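Levansucrase (Bacillus megaterium, PDB 3OM4) is a bacterial levansucrase, a beta-rich protein of the levansucrase/invertase family in the beta-fructosidase clan, whose members fold as five-bladed beta-propellers. Local coordinates at residues A[24-29]-A[374-379]; A[8-13]-A[261-266]; A[32-37]-A[437-442]. The protein carries 1 engineered substitution. All coordinates share one frame; numbering follows the deposited sequence.

Contact 1. Residues A[24-29]-A[374-379]; sequences VKIPQQ and NDTGLV
I26 and T376 bring the two backbones nearest, their CA atoms 6.7 Å apart, where a weakly bonded helical turn at 26-29 faces the irregular chain 374-377 that leads into the strand at 378-379. No backbone bond joins the segments; the polar link is made by one side chain, that of Q29. With CG opposite the backbone N (chi1 179°) and the chain extended beyond it, Q29 sends its amide across to the facing segment. There the two ends of the amide are used separately. NE2 gives a hydrogen bond to N374 O, 2.9 Å long and close to the amide plane, while OE1 accepts from T376 OG1 at 2.6 Å, the hydroxyl lying in the carbonyl plane on a lone pair. Gripped at both ends, the amide is fixed in its rotation.

The hydroxyl is itself held in place. T376 OG1 also accepts from L378 N at 3.1 Å with an N-H...O angle of 166°, forming an ST turn in the irregular break of strand 371-382, after which the chain resumes the strand at L378; this strand is outermost in an antiparallel four-stranded sheet. N374 ND2 reaches L378 O at 2.8 Å from the other end of this bend.

Carbon packing flanks the amide: I26 CD1 meets L378 CB at 4.0 Å and I26 CG1 rests against T376 CB, while L378 CD2 lies against the amide oxygen, 3.5 Å from Q29 OE1. Y357 and L359 of strand 356-363 also pack on I26. K25 CB touches the T376 methyl while its ammonium group turns away to D21.

Contact 2. Residues A[8-13]-A[261-266]; sequences DFNNSY and NRAYYG
N261, R262 and F9 lose the most surface between these segments, and the side chain of N261 does much of the work. Its amide reads the backbone of N11 twice: ND2 donates to N11 O at 2.9 Å, on a lone pair and nearly in the amide plane, while OD1 accepts from N11 N at 3.0 Å. The second bond comes from above the carbonyl plane, and A263 N reaches the same OD1 as well, so one oxygen takes two backbone donors from opposite faces.

F9 lays its ring over N261. Although its CB points away from the other segment, chi1 of 69° swings the ring back over N261, and F9 CZ comes within 3.5 Å of N261 CB; N261 CA lies over one face toward the rim, with ring and amide planes 33° apart. The F9 backbone is used as well, its O receiving R262 N at 2.8 Å in a nearly straight bond.

R262 then runs its extended chain past F9 O toward D8. NH2 and D8 OD2 form only a long salt bridge of 3.9 Å, the oxygen standing well out of the guanidinium plane; the firmer partners are N269 for R262 and K276 for D8. A263 CB touches N11 O at 3.2 Å and N10 OD1 as well.

The A263 bond closes an Asx turn at N261, which, with the single beta bridge between F9 and N261, joins the N-terminal arm to the loop before helix 269-281.

Contact 3. Residues A[32-37]-A[437-442]; sequences SDQFKV and KTSVVK
In Q34, chi1 (-177°) and chi2 are both close to 180°, so the side chain runs straight out and carries its amide alongside strand 437-448 to T438. NE2 donates to T438 O at 2.8 Å in a nearly straight bond, the acceptor lying 6° from the amide plane and the donor almost in line with the C=O bond. The backbone of the same residue faces the strand two residues further on: V440 N donates to Q34 O at 3.0 Å, tilted from the carbonyl plane. S439, between these two points, places its CA 3.5 Å from Q34 O in a CA-H...O contact, while its hydroxyl lies against Q34 CG.

A water makes a third link, giving a hydrogen bond to Q34 O and accepting one from T438 OG1, whose protein partner is N374. Q34 O thus has both V440 N and the water as donors.

V440 points toward the loop and fits its side chain among loop carbonyls: CG2, beside the backbone N, lies 3.5 Å from K36 O and also near Q34 O, and CB is close to D33 O.

Within the loop, S32 OG accepts from Q34 N at 3.0 Å, an ST turn, and S32 O separately receives F35 N and K36 N. The arrangement is an ST-turn loop docked on strand 437-448, outermost in its antiparallel four-stranded sheet, through the Q34 side-chain amide and backbone carbonyl.

Overall arrangement
Along the sequence all three contacts interleave, each tying a part of the first forty residues to a distant part of the chain. Contacts 1 and 3 are neighbours, their centres 12 Å apart, and they touch directly: N374 ND2 of contact 1 lies 2.9 Å from T438 OG1 of contact 3, a probable hydrogen bond between sheet strands 371-382 and 437-448, and Q29 O packs on the F35 ring. Contact 2 stands apart, with centres 20 Å from contact 1 and 31 Å from contact 3; its nearest atoms come to about 7 Å and 18 Å respectively. It is a surface contact; the side chain of its buried Y264 is about 11 Å from a bound calcium ion.

Contact 1. Residues A[24-29]-A[374-379]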
ATOM      1  N   VAL A  24      12.542  15.634   8.283  1.00 10.29           N
ATOM      2  CA  VAL A  24      13.143  16.049   9.560  0.70 10.46           C
ATOM      3  C   VAL A  24      12.207  16.942  10.376  1.00 10.51           C
ATOM      4  O   VAL A  24      12.326  17.016  11.601  1.00 10.69           O
ATOM      5  CB  VAL A  24      14.548  16.726   9.409  0.70 10.49           C
ATOM      6  CG1 VAL A  24      15.549  15.775   8.750  0.70 10.86           C
ATOM      7  CG2 VAL A  24      14.462  18.058   8.661  0.70 10.47           C
ATOM      8  N   LYS A  25      11.261  17.592   9.703  1.00 10.57           N
ATOM      9  CA  LYS A  25      10.285  18.456  10.372  1.00 10.78           C
ATOM     10  C   LYS A  25       9.142  17.678  11.029  1.00 10.59           C
ATOM     11  O   LYS A  25       8.401  18.229  11.849  1.00 10.52           O
ATOM     12  CB  LYS A  25       9.724  19.486   9.391  1.00 10.98           C
ATOM     13  CG  LYS A  25      10.726  20.555   8.971  1.00 12.14           C
ATOM     14  CD  LYS A  25      10.147  21.417   7.861  1.00 14.06           C
ATOM     15  CE  LYS A  25      10.973  22.672   7.620  1.00 15.74           C
ATOM     16  NZ  LYS A  25      12.263  22.392   6.937  1.00 17.03           N
ATOM     17  N   ILE A  26       9.008  16.402  10.679  1.00 10.22           N
ATOM     18  CA  ILE A  26       7.888  15.584  11.162  1.00 10.00           C
ATOM     19  C   ILE A  26       7.885  15.326  12.679  1.00 10.03           C
ATOM     20  O   ILE A  26       6.838  15.481  13.310  1.00 10.14           O
ATOM     21  CB  ILE A  26       7.701  14.284  10.315  1.00  9.89           C
ATOM     22  CG1 ILE A  26       7.090  14.645   8.956  1.00  9.45           C
ATOM     23  CG2 ILE A  26       6.836  13.256  11.052  1.00  9.73           C
ATOM     24  CD1 ILE A  26       6.816  13.468   8.028  1.00  9.39           C
ATOM     25  N   PRO A  27       9.043  14.957  13.279  1.00 10.07           N
ATOM     26  CA  PRO A  27       9.019  14.715  14.730  1.00 10.43           C
ATOM     27  C   PRO A  27       8.439  15.851  15.584  1.00 10.84           C
ATOM     28  O   PRO A  27       7.739  15.569  16.553  1.00 11.10           O
ATOM     29  CB  PRO A  27      10.491  14.473  15.066  1.00 10.34           C
ATOM     30  CG  PRO A  27      11.029  13.839  13.836  1.00 10.08           C
ATOM     31  CD  PRO A  27      10.335  14.545  12.694  1.00 10.02           C
ATOM     32  N   GLN A  28       8.704  17.106  15.224  1.00 11.20           N
ATOM     33  CA  GLN A  28       8.203  18.247  16.005  1.00 11.63           C
ATOM     34  C   GLN A  28       6.789  18.677  15.609  1.00 11.46           C
ATOM     35  O   GLN A  28       6.188  19.538  16.257  1.00 11.71           O
ATOM     36  CB  GLN A  28       9.156  19.440  15.909  1.00 11.88           C
ATOM     37  CG  GLN A  28      10.505  19.243  16.582  1.00 13.40           C
ATOM     38  CD  GLN A  28      11.535  20.234  16.075  1.00 15.37           C
ATOM     39  OE1 GLN A  28      11.336  21.447  16.151  1.00 17.83           O
ATOM     40  NE2 GLN A  28      12.640  19.724  15.550  1.00 16.40           N
ATOM     41  N   GLN A  29       6.267  18.070  14.545  1.00 11.00           N
ATOM     42  CA  GLN A  29       4.936  18.371  14.034  1.00 10.85           C
ATOM     43  C   GLN A  29       3.914  17.327  14.479  1.00 10.80           C
ATOM     44  O   GLN A  29       2.746  17.649  14.702  1.00 10.59           O
ATOM     45  CB  GLN A  29       4.978  18.434  12.502  1.00 10.81           C
ATOM     46  CG  GLN A  29       3.639  18.713  11.827  1.00 10.73           C
ATOM     47  CD  GLN A  29       3.659  18.422  10.341  1.00 10.76           C
ATOM     48  OE1 GLN A  29       4.349  17.509   9.882  1.00 10.27           O
ATOM     49  NE2 GLN A  29       2.892  19.193   9.579  1.00 10.60           N
ATOM     50  N   ASN A 374       0.104  19.274   4.365  1.00  9.02           N
ATOM     51  CA  ASN A 374       0.483  19.798   5.682  1.00  9.13           C
ATOM     52  C   ASN A 374       1.969  20.164   5.748  1.00  9.30           C
ATOM     53  O   ASN A 374       2.639  19.941   6.761  1.00  9.49           O
ATOM     54  CB  ASN A 374       0.096  18.801   6.784  1.00  8.80           C
ATOM     55  CG  ASN A 374      -1.342  18.339   6.663  1.00  9.01           C
ATOM     56  OD1 ASN A 374      -2.270  19.145   6.738  1.00  7.65           O
ATOM     57  ND2 ASN A 374      -1.538  17.036   6.461  1.00  8.28           N
ATOM     58  N   ASP A 375       2.464  20.708   4.637  1.00  9.70           N
ATOM     59  CA  ASP A 375       3.830  21.217   4.496  1.00 10.31           C
ATOM     60  C   ASP A 375       4.906  20.136   4.423  1.00  9.91           C
ATOM     61  O   ASP A 375       5.880  20.285   3.691  1.00 10.15           O
ATOM     62  CB  ASP A 375       4.165  22.243   5.589  1.00 10.97           C
ATOM     63  CG  ASP A 375       3.214  23.428   5.591  1.00 12.56           C
ATOM     64  OD1 ASP A 375       2.782  23.835   6.686  1.00 15.89           O
ATOM     65  OD2 ASP A 375       2.894  23.951   4.501  1.00 15.17           O
ATOM     66  N   THR A 376       4.726  19.057   5.179  1.00  9.26           N
ATOM     67  CA  THR A 376       5.776  18.053   5.358  1.00  8.68           C
ATOM     68  C   THR A 376       5.469  16.730   4.671  1.00  8.30           C
ATOM     69  O   THR A 376       6.373  15.924   4.446  1.00  8.30           O
ATOM     70  CB  THR A 376       5.992  17.742   6.845  1.00  8.66           C
ATOM     71  OG1 THR A 376       4.822  17.091   7.361  1.00  8.58           O
ATOM     72  CG2 THR A 376       6.278  19.020   7.642  1.00  8.67           C
ATOM     73  N   GLY A 377       4.194  16.499   4.368  1.00  7.72           N
ATOM     74  CA  GLY A 377       3.756  15.206   3.853  1.00  7.45           C
ATOM     75  C   GLY A 377       3.085  14.339   4.903  1.00  7.33           C
ATOM     76  O   GLY A 377       2.467  13.333   4.568  1.00  7.28           O
ATOM     77  N   LEU A 378       3.205  14.716   6.175  1.00  7.05           N
ATOM     78  CA  LEU A 378       2.537  13.978   7.250  1.00  7.01           C
ATOM     79  C   LEU A 378       1.010  14.030   7.129  1.00  6.84           C
ATOM     80  O   LEU A 378       0.428  15.105   7.006  1.00  6.86           O
ATOM     81  CB  LEU A 378       2.981  14.497   8.625  1.00  6.90           C
ATOM     82  CG  LEU A 378       2.320  13.893   9.869  1.00  6.98           C
ATOM     83  CD1 LEU A 378       2.654  12.413  10.029  1.00  6.87           C
ATOM     84  CD2 LEU A 378       2.737  14.662  11.100  1.00  6.79           C
ATOM     85  N   VAL A 379       0.375  12.857   7.143  1.00  6.74           N
ATOM     86  CA  VAL A 379      -1.084  12.772   7.231  1.00  6.70           C
ATOM     87  C   VAL A 379      -1.508  11.993   8.481  1.00  6.62           C
ATOM     88  O   VAL A 379      -2.364  12.452   9.242  1.00  6.77           O
ATOM     89  CB  VAL A 379      -1.725  12.157   5.962  1.00  6.77           C
ATOM     90  CG1 VAL A 379      -3.244  12.084   6.112  1.00  6.98           C
ATOM     91  CG2 VAL A 379      -1.364  12.973   4.726  1.00  6.50           C
TER

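Contact 2. Residues A[8-13]-A[261-266]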
ATOM      1  N   ASP A   8      28.898  17.387  -5.592  1.00 11.30           N
ATOM      2  CA  ASP A   8      27.546  17.896  -5.354  1.00 10.58           C
ATOM      3  C   ASP A   8      26.817  18.183  -6.662  1.00 10.11           C
ATOM      4  O   ASP A   8      27.398  18.722  -7.605  1.00  9.97           O
ATOM      5  CB  ASP A   8      27.576  19.167  -4.499  1.00 10.49           C
ATOM      6  CG  ASP A   8      28.067  18.916  -3.084  1.00 10.55           C
ATOM      7  OD1 ASP A   8      28.049  17.751  -2.625  1.00 10.17           O
ATOM      8  OD2 ASP A   8      28.465  19.901  -2.425  1.00 10.29           O
ATOM      9  N   PHE A   9      25.543  17.814  -6.708  1.00  9.72           N
ATOM     10  CA  PHE A   9      24.710  18.067  -7.880  1.00  9.34           C
ATOM     11  C   PHE A   9      23.239  18.144  -7.510  1.00  9.35           C
ATOM     12  O   PHE A   9      22.873  18.001  -6.342  1.00  9.11           O
ATOM     13  CB  PHE A   9      24.957  17.022  -8.985  1.00  9.12           C
ATOM     14  CG  PHE A   9      24.465  15.633  -8.653  1.00  8.57           C
ATOM     15  CD1 PHE A   9      23.306  15.133  -9.246  1.00  7.95           C
ATOM     16  CD2 PHE A   9      25.172  14.814  -7.775  1.00  7.22           C
ATOM     17  CE1 PHE A   9      22.853  13.843  -8.958  1.00  8.19           C
ATOM     18  CE2 PHE A   9      24.726  13.522  -7.482  1.00  7.28           C
ATOM     19  CZ  PHE A   9      23.567  13.039  -8.075  1.00  7.13           C
ATOM     20  N   ASN A  10      22.404  18.379  -8.516  1.00  9.36           N
ATOM     21  CA  ASN A  10      20.972  18.529  -8.313  1.00  9.57           C
ATOM     22  C   ASN A  10      20.222  18.040  -9.542  1.00  9.37           C
ATOM     23  O   ASN A  10      20.175  18.726 -10.568  1.00  9.46           O
ATOM     24  CB  ASN A  10      20.629  19.989  -8.003  1.00  9.80           C
ATOM     25  CG  ASN A  10      19.168  20.192  -7.620  1.00 10.47           C
ATOM     26  OD1 ASN A  10      18.342  19.283  -7.718  1.00 10.98           O
ATOM     27  ND2 ASN A  10      18.845  21.402  -7.189  1.00 12.80           N
ATOM     28  N   ASN A  11      19.667  16.836  -9.422  1.00  9.29           N
ATOM     29  CA  ASN A  11      18.877  16.193 -10.471  0.50  9.14           C
ATOM     30  C   ASN A  11      17.518  15.772  -9.926  1.00  9.12           C
ATOM     31  O   ASN A  11      17.458  14.893  -9.066  1.00  9.03           O
ATOM     32  CB  ASN A  11      19.587  14.928 -10.962  0.50  9.22           C
ATOM     33  CG  ASN A  11      20.637  15.203 -12.012  0.50  9.23           C
ATOM     34  OD1 ASN A  11      20.947  16.351 -12.318  0.50  9.94           O
ATOM     35  ND2 ASN A  11      21.191  14.137 -12.574  0.50  9.42           N
ATOM     36  N   SER A  12      16.440  16.370 -10.425  1.00  9.06           N
ATOM     37  CA  SER A  12      15.096  15.983 -10.005  1.00  9.24           C
ATOM     38  C   SER A  12      14.577  14.795 -10.816  1.00  9.14           C
ATOM     39  O   SER A  12      13.635  14.123 -10.401  1.00  9.04           O
ATOM     40  CB  SER A  12      14.132  17.164 -10.137  1.00  9.36           C
ATOM     41  OG  SER A  12      13.949  17.508 -11.499  1.00 10.66           O
ATOM     42  N   TYR A  13      15.202  14.551 -11.969  1.00  8.93           N
ATOM     43  CA  TYR A  13      14.768  13.519 -12.926  1.00  8.78           C
ATOM     44  C   TYR A  13      13.350  13.746 -13.444  1.00  8.71           C
ATOM     45  O   TYR A  13      12.695  12.820 -13.926  1.00  8.84           O
ATOM     46  CB  TYR A  13      14.944  12.106 -12.344  1.00  8.78           C
ATOM     47  CG  TYR A  13      16.380  11.832 -11.986  1.00  8.51           C
ATOM     48  CD1 TYR A  13      17.311  11.511 -12.972  1.00  8.65           C
ATOM     49  CD2 TYR A  13      16.818  11.931 -10.668  1.00  8.72           C
ATOM     50  CE1 TYR A  13      18.640  11.283 -12.652  1.00  8.81           C
ATOM     51  CE2 TYR A  13      18.144  11.704 -10.337  1.00  8.52           C
ATOM     52  CZ  TYR A  13      19.049  11.381 -11.333  1.00  9.29           C
ATOM     53  OH  TYR A  13      20.365  11.154 -11.004  1.00 10.05           O
ATOM     54  N   ASN A 261      23.009  14.286  -4.168  1.00  5.94           N
ATOM     55  CA  ASN A 261      21.940  14.919  -4.948  1.00  6.01           C
ATOM     56  C   ASN A 261      21.044  15.813  -4.088  1.00  6.38           C
ATOM     57  O   ASN A 261      20.259  15.321  -3.273  1.00  6.18           O
ATOM     58  CB  ASN A 261      21.103  13.859  -5.673  1.00  5.70           C
ATOM     59  CG  ASN A 261      20.136  14.455  -6.689  1.00  5.52           C
ATOM     60  OD1 ASN A 261      19.885  15.662  -6.702  1.00  5.62           O
ATOM     61  ND2 ASN A 261      19.574  13.598  -7.541  1.00  3.80           N
ATOM     62  N   ARG A 262      21.147  17.123  -4.306  1.00  6.88           N
ATOM     63  CA  ARG A 262      20.373  18.113  -3.545  1.00  7.86           C
ATOM     64  C   ARG A 262      18.857  17.928  -3.652  1.00  7.65           C
ATOM     65  O   ARG A 262      18.123  18.296  -2.730  1.00  7.95           O
ATOM     66  CB  ARG A 262      20.749  19.541  -3.960  1.00  8.18           C
ATOM     67  CG  ARG A 262      22.186  19.941  -3.652  1.00 10.66           C
ATOM     68  CD  ARG A 262      22.486  21.317  -4.230  1.00 14.36           C
ATOM     69  NE  ARG A 262      23.906  21.652  -4.163  1.00 16.98           N
ATOM     70  CZ  ARG A 262      24.464  22.393  -3.209  1.00 18.12           C
ATOM     71  NH1 ARG A 262      23.726  22.891  -2.224  1.00 18.92           N
ATOM     72  NH2 ARG A 262      25.766  22.639  -3.243  1.00 18.46           N
ATOM     73  N   ALA A 263      18.396  17.356  -4.765  1.00  7.65           N
ATOM     74  CA  ALA A 263      16.963  17.129  -5.005  1.00  7.66           C
ATOM     75  C   ALA A 263      16.284  16.313  -3.901  1.00  7.74           C
ATOM     76  O   ALA A 263      15.092  16.491  -3.630  1.00  7.74           O
ATOM     77  CB  ALA A 263      16.746  16.457  -6.353  1.00  7.57           C
ATOM     78  N   TYR A 264      17.047  15.418  -3.279  1.00  7.56           N
ATOM     79  CA  TYR A 264      16.524  14.548  -2.226  1.00  7.33           C
ATOM     80  C   TYR A 264      16.527  15.199  -0.852  1.00  7.82           C
ATOM     81  O   TYR A 264      15.856  14.729   0.066  1.00  7.82           O
ATOM     82  CB  TYR A 264      17.310  13.240  -2.173  1.00  7.06           C
ATOM     83  CG  TYR A 264      17.401  12.537  -3.501  1.00  5.82           C
ATOM     84  CD1 TYR A 264      16.293  12.462  -4.351  1.00  4.56           C
ATOM     85  CD2 TYR A 264      18.594  11.950  -3.914  1.00  4.92           C
ATOM     86  CE1 TYR A 264      16.373  11.814  -5.577  1.00  4.00           C
ATOM     87  CE2 TYR A 264      18.683  11.291  -5.142  1.00  4.53           C
ATOM     88  CZ  TYR A 264      17.573  11.235  -5.965  1.00  4.44           C
ATOM     89  OH  TYR A 264      17.659  10.586  -7.172  1.00  4.65           O
ATOM     90  N   TYR A 265      17.292  16.278  -0.718  1.00  8.17           N
ATOM     91  CA  TYR A 265      17.430  16.966   0.554  1.00  8.64           C
ATOM     92  C   TYR A 265      16.401  18.073   0.731  1.00  9.45           C
ATOM     93  O   TYR A 265      15.761  18.171   1.778  1.00  9.42           O
ATOM     94  CB  TYR A 265      18.848  17.529   0.687  1.00  8.28           C
ATOM     95  CG  TYR A 265      19.892  16.467   0.938  1.00  7.39           C
ATOM     96  CD1 TYR A 265      20.428  16.291   2.207  1.00  6.12           C
ATOM     97  CD2 TYR A 265      20.341  15.635  -0.090  1.00  6.80           C
ATOM     98  CE1 TYR A 265      21.381  15.316   2.455  1.00  6.88           C
ATOM     99  CE2 TYR A 265      21.299  14.648   0.150  1.00  6.91           C
ATOM    100  CZ  TYR A 265      21.813  14.500   1.427  1.00  6.90           C
ATOM    101  OH  TYR A 265      22.759  13.543   1.691  1.00  8.03           O
ATOM    102  N   GLY A 266      16.240  18.901  -0.297  1.00 10.37           N
ATOM    103  CA  GLY A 266      15.477  20.138  -0.161  1.00 11.39           C
ATOM    104  C   GLY A 266      16.180  21.076   0.805  1.00 12.12           C
ATOM    105  O   GLY A 266      17.350  20.871   1.145  1.00 12.25           O
TER

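Contact 3. Residues A[32-37]-A[437-442]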
ATOM      1  N   SER A  32       0.229  15.821  17.585  1.00 12.16           N
ATOM      2  CA  SER A  32      -1.005  16.583  17.533  1.00 11.90           C
ATOM      3  C   SER A  32      -2.132  15.654  17.120  1.00 11.88           C
ATOM      4  O   SER A  32      -1.926  14.732  16.325  1.00 11.28           O
ATOM      5  CB  SER A  32      -0.875  17.728  16.530  1.00 12.06           C
ATOM      6  OG  SER A  32      -2.143  18.245  16.169  1.00 12.03           O
ATOM      7  N   ASP A  33      -3.326  15.901  17.654  1.00 11.67           N
ATOM      8  CA  ASP A  33      -4.498  15.111  17.288  1.00 11.80           C
ATOM      9  C   ASP A  33      -4.964  15.394  15.853  1.00 11.24           C
ATOM     10  O   ASP A  33      -5.896  14.750  15.355  1.00 11.29           O
ATOM     11  CB  ASP A  33      -5.627  15.288  18.315  1.00 12.29           C
ATOM     12  CG  ASP A  33      -5.371  14.522  19.616  1.00 13.73           C
ATOM     13  OD1 ASP A  33      -4.399  13.738  19.688  1.00 16.01           O
ATOM     14  OD2 ASP A  33      -6.151  14.696  20.577  1.00 16.27           O
ATOM     15  N   GLN A  34      -4.299  16.338  15.182  1.00 10.49           N
ATOM     16  CA  GLN A  34      -4.500  16.540  13.746  1.00  9.88           C
ATOM     17  C   GLN A  34      -4.004  15.334  12.943  1.00  9.31           C
ATOM     18  O   GLN A  34      -4.558  15.022  11.886  1.00  9.05           O
ATOM     19  CB  GLN A  34      -3.814  17.824  13.255  1.00  9.94           C
ATOM     20  CG  GLN A  34      -4.050  18.117  11.765  1.00 10.25           C
ATOM     21  CD  GLN A  34      -3.318  19.347  11.247  1.00 11.32           C
ATOM     22  OE1 GLN A  34      -2.738  20.117  12.012  1.00 11.76           O
ATOM     23  NE2 GLN A  34      -3.342  19.531   9.932  1.00 11.85           N
ATOM     24  N   PHE A  35      -2.977  14.654  13.458  1.00  8.82           N
ATOM     25  CA  PHE A  35      -2.304  13.572  12.722  1.00  8.63           C
ATOM     26  C   PHE A  35      -2.349  12.201  13.397  1.00  8.64           C
ATOM     27  O   PHE A  35      -2.214  11.172  12.728  1.00  8.75           O
ATOM     28  CB  PHE A  35      -0.839  13.936  12.469  1.00  8.54           C
ATOM     29  CG  PHE A  35      -0.641  15.334  11.971  1.00  8.60           C
ATOM     30  CD1 PHE A  35      -1.018  15.685  10.677  1.00  9.46           C
ATOM     31  CD2 PHE A  35      -0.074  16.300  12.790  1.00  8.67           C
ATOM     32  CE1 PHE A  35      -0.837  16.985  10.211  1.00  9.56           C
ATOM     33  CE2 PHE A  35       0.116  17.601  12.333  1.00  9.21           C
ATOM     34  CZ  PHE A  35      -0.265  17.942  11.041  1.00  9.66           C
ATOM     35  N   LYS A  36      -2.498  12.194  14.719  1.00  8.47           N
ATOM     36  CA  LYS A  36      -2.499  10.955  15.496  1.00  8.24           C
ATOM     37  C   LYS A  36      -3.664  10.056  15.100  1.00  7.76           C
ATOM     38  O   LYS A  36      -4.810  10.504  15.041  1.00  7.27           O
ATOM     39  CB  LYS A  36      -2.575  11.265  16.994  1.00  8.64           C
ATOM     40  CG  LYS A  36      -2.371  10.052  17.899  1.00  9.46           C
ATOM     41  CD  LYS A  36      -2.916  10.290  19.307  1.00 11.71           C
ATOM     42  CE  LYS A  36      -4.432  10.117  19.353  1.00 13.23           C
ATOM     43  NZ  LYS A  36      -4.981  10.265  20.730  1.00 14.71           N
ATOM     44  N   VAL A  37      -3.358   8.792  14.819  1.00  7.42           N
ATOM     45  CA  VAL A  37      -4.384   7.776  14.618  1.00  7.31           C
ATOM     46  C   VAL A  37      -5.222   7.734  15.904  1.00  7.38           C
ATOM     47  O   VAL A  37      -4.658   7.659  16.995  1.00  7.67           O
ATOM     48  CB  VAL A  37      -3.745   6.388  14.336  1.00  7.16           C
ATOM     49  CG1 VAL A  37      -4.790   5.280  14.349  1.00  7.11           C
ATOM     50  CG2 VAL A  37      -3.002   6.400  12.999  1.00  7.01           C
ATOM     51  N   LYS A 437      -4.294  20.617   3.032  1.00 13.25           N
ATOM     52  CA  LYS A 437      -4.362  20.385   4.473  1.00 13.12           C
ATOM     53  C   LYS A 437      -5.256  19.190   4.774  1.00 12.40           C
ATOM     54  O   LYS A 437      -6.286  19.000   4.127  1.00 12.50           O
ATOM     55  CB  LYS A 437      -4.895  21.628   5.201  1.00 13.36           C
ATOM     56  CG  LYS A 437      -4.180  22.939   4.850  1.00 14.78           C
ATOM     57  CD  LYS A 437      -2.964  23.185   5.730  1.00 16.67           C
ATOM     58  CE  LYS A 437      -2.021  24.209   5.112  1.00 18.54           C
ATOM     59  NZ  LYS A 437      -1.226  23.641   3.985  1.00 19.15           N
ATOM     60  N   THR A 438      -4.850  18.376   5.743  1.00 11.59           N
ATOM     61  CA  THR A 438      -5.676  17.261   6.205  1.00 10.86           C
ATOM     62  C   THR A 438      -5.781  17.282   7.725  1.00 10.53           C
ATOM     63  O   THR A 438      -4.943  17.880   8.400  1.00 10.29           O
ATOM     64  CB  THR A 438      -5.122  15.878   5.755  1.00 10.87           C
ATOM     65  OG1 THR A 438      -3.980  15.528   6.543  1.00 10.38           O
ATOM     66  CG2 THR A 438      -4.739  15.882   4.276  1.00 10.84           C
ATOM     67  N   SER A 439      -6.811  16.630   8.259  0.50  9.98           N
ATOM     68  CA  SER A 439      -6.947  16.464   9.701  0.70  9.96           C
ATOM     69  C   SER A 439      -7.796  15.258  10.058  0.50  9.81           C
ATOM     70  O   SER A 439      -8.809  14.991   9.412  0.50  9.18           O
ATOM     71  CB  SER A 439      -7.552  17.710  10.354  0.70  9.72           C
ATOM     72  OG  SER A 439      -7.741  17.493  11.745  0.70 10.54           O
ATOM     73  N   VAL A 440      -7.374  14.547  11.100  1.00 10.36           N
ATOM     74  CA  VAL A 440      -8.166  13.464  11.673  1.00 11.07           C
ATOM     75  C   VAL A 440      -9.445  14.069  12.242  1.00 12.00           C
ATOM     76  O   VAL A 440      -9.398  15.055  12.985  1.00 11.90           O
ATOM     77  CB  VAL A 440      -7.386  12.703  12.771  1.00 10.92           C
ATOM     78  CG1 VAL A 440      -8.286  11.699  13.485  1.00 11.06           C
ATOM     79  CG2 VAL A 440      -6.176  11.995  12.176  1.00 10.81           C
ATOM     80  N   VAL A 441     -10.582  13.491  11.874  1.00 13.15           N
ATOM     81  CA  VAL A 441     -11.865  13.996  12.354  1.00 14.57           C
ATOM     82  C   VAL A 441     -12.092  13.603  13.807  1.00 15.46           C
ATOM     83  O   VAL A 441     -12.044  12.423  14.177  1.00 15.66           O
ATOM     84  CB  VAL A 441     -13.047  13.582  11.443  1.00 14.41           C
ATOM     85  CG1 VAL A 441     -14.373  14.117  11.991  1.00 14.90           C
ATOM     86  CG2 VAL A 441     -12.823  14.101  10.031  1.00 14.70           C
ATOM     87  N   LYS A 442     -12.305  14.640  14.613  1.00 16.79           N
ATOM     88  CA  LYS A 442     -12.566  14.576  16.045  1.00 18.02           C
ATOM     89  C   LYS A 442     -13.670  13.584  16.419  1.00 18.50           C
ATOM     90  O   LYS A 442     -14.798  13.693  15.938  1.00 18.69           O
ATOM     91  CB  LYS A 442     -12.969  15.979  16.501  1.00 18.22           C
ATOM     92  CG  LYS A 442     -12.796  16.291  17.971  1.00 19.21           C
ATOM     93  CD  LYS A 442     -13.544  17.584  18.321  1.00 20.98           C
ATOM     94  CE  LYS A 442     -12.689  18.849  18.161  1.00 21.73           C
ATOM     95  NZ  LYS A 442     -12.132  19.088  16.791  1.00 22.72           N
TER
HETATM   96  O   HOH W   1      -4.323  14.331   9.067  1.00 10.91           O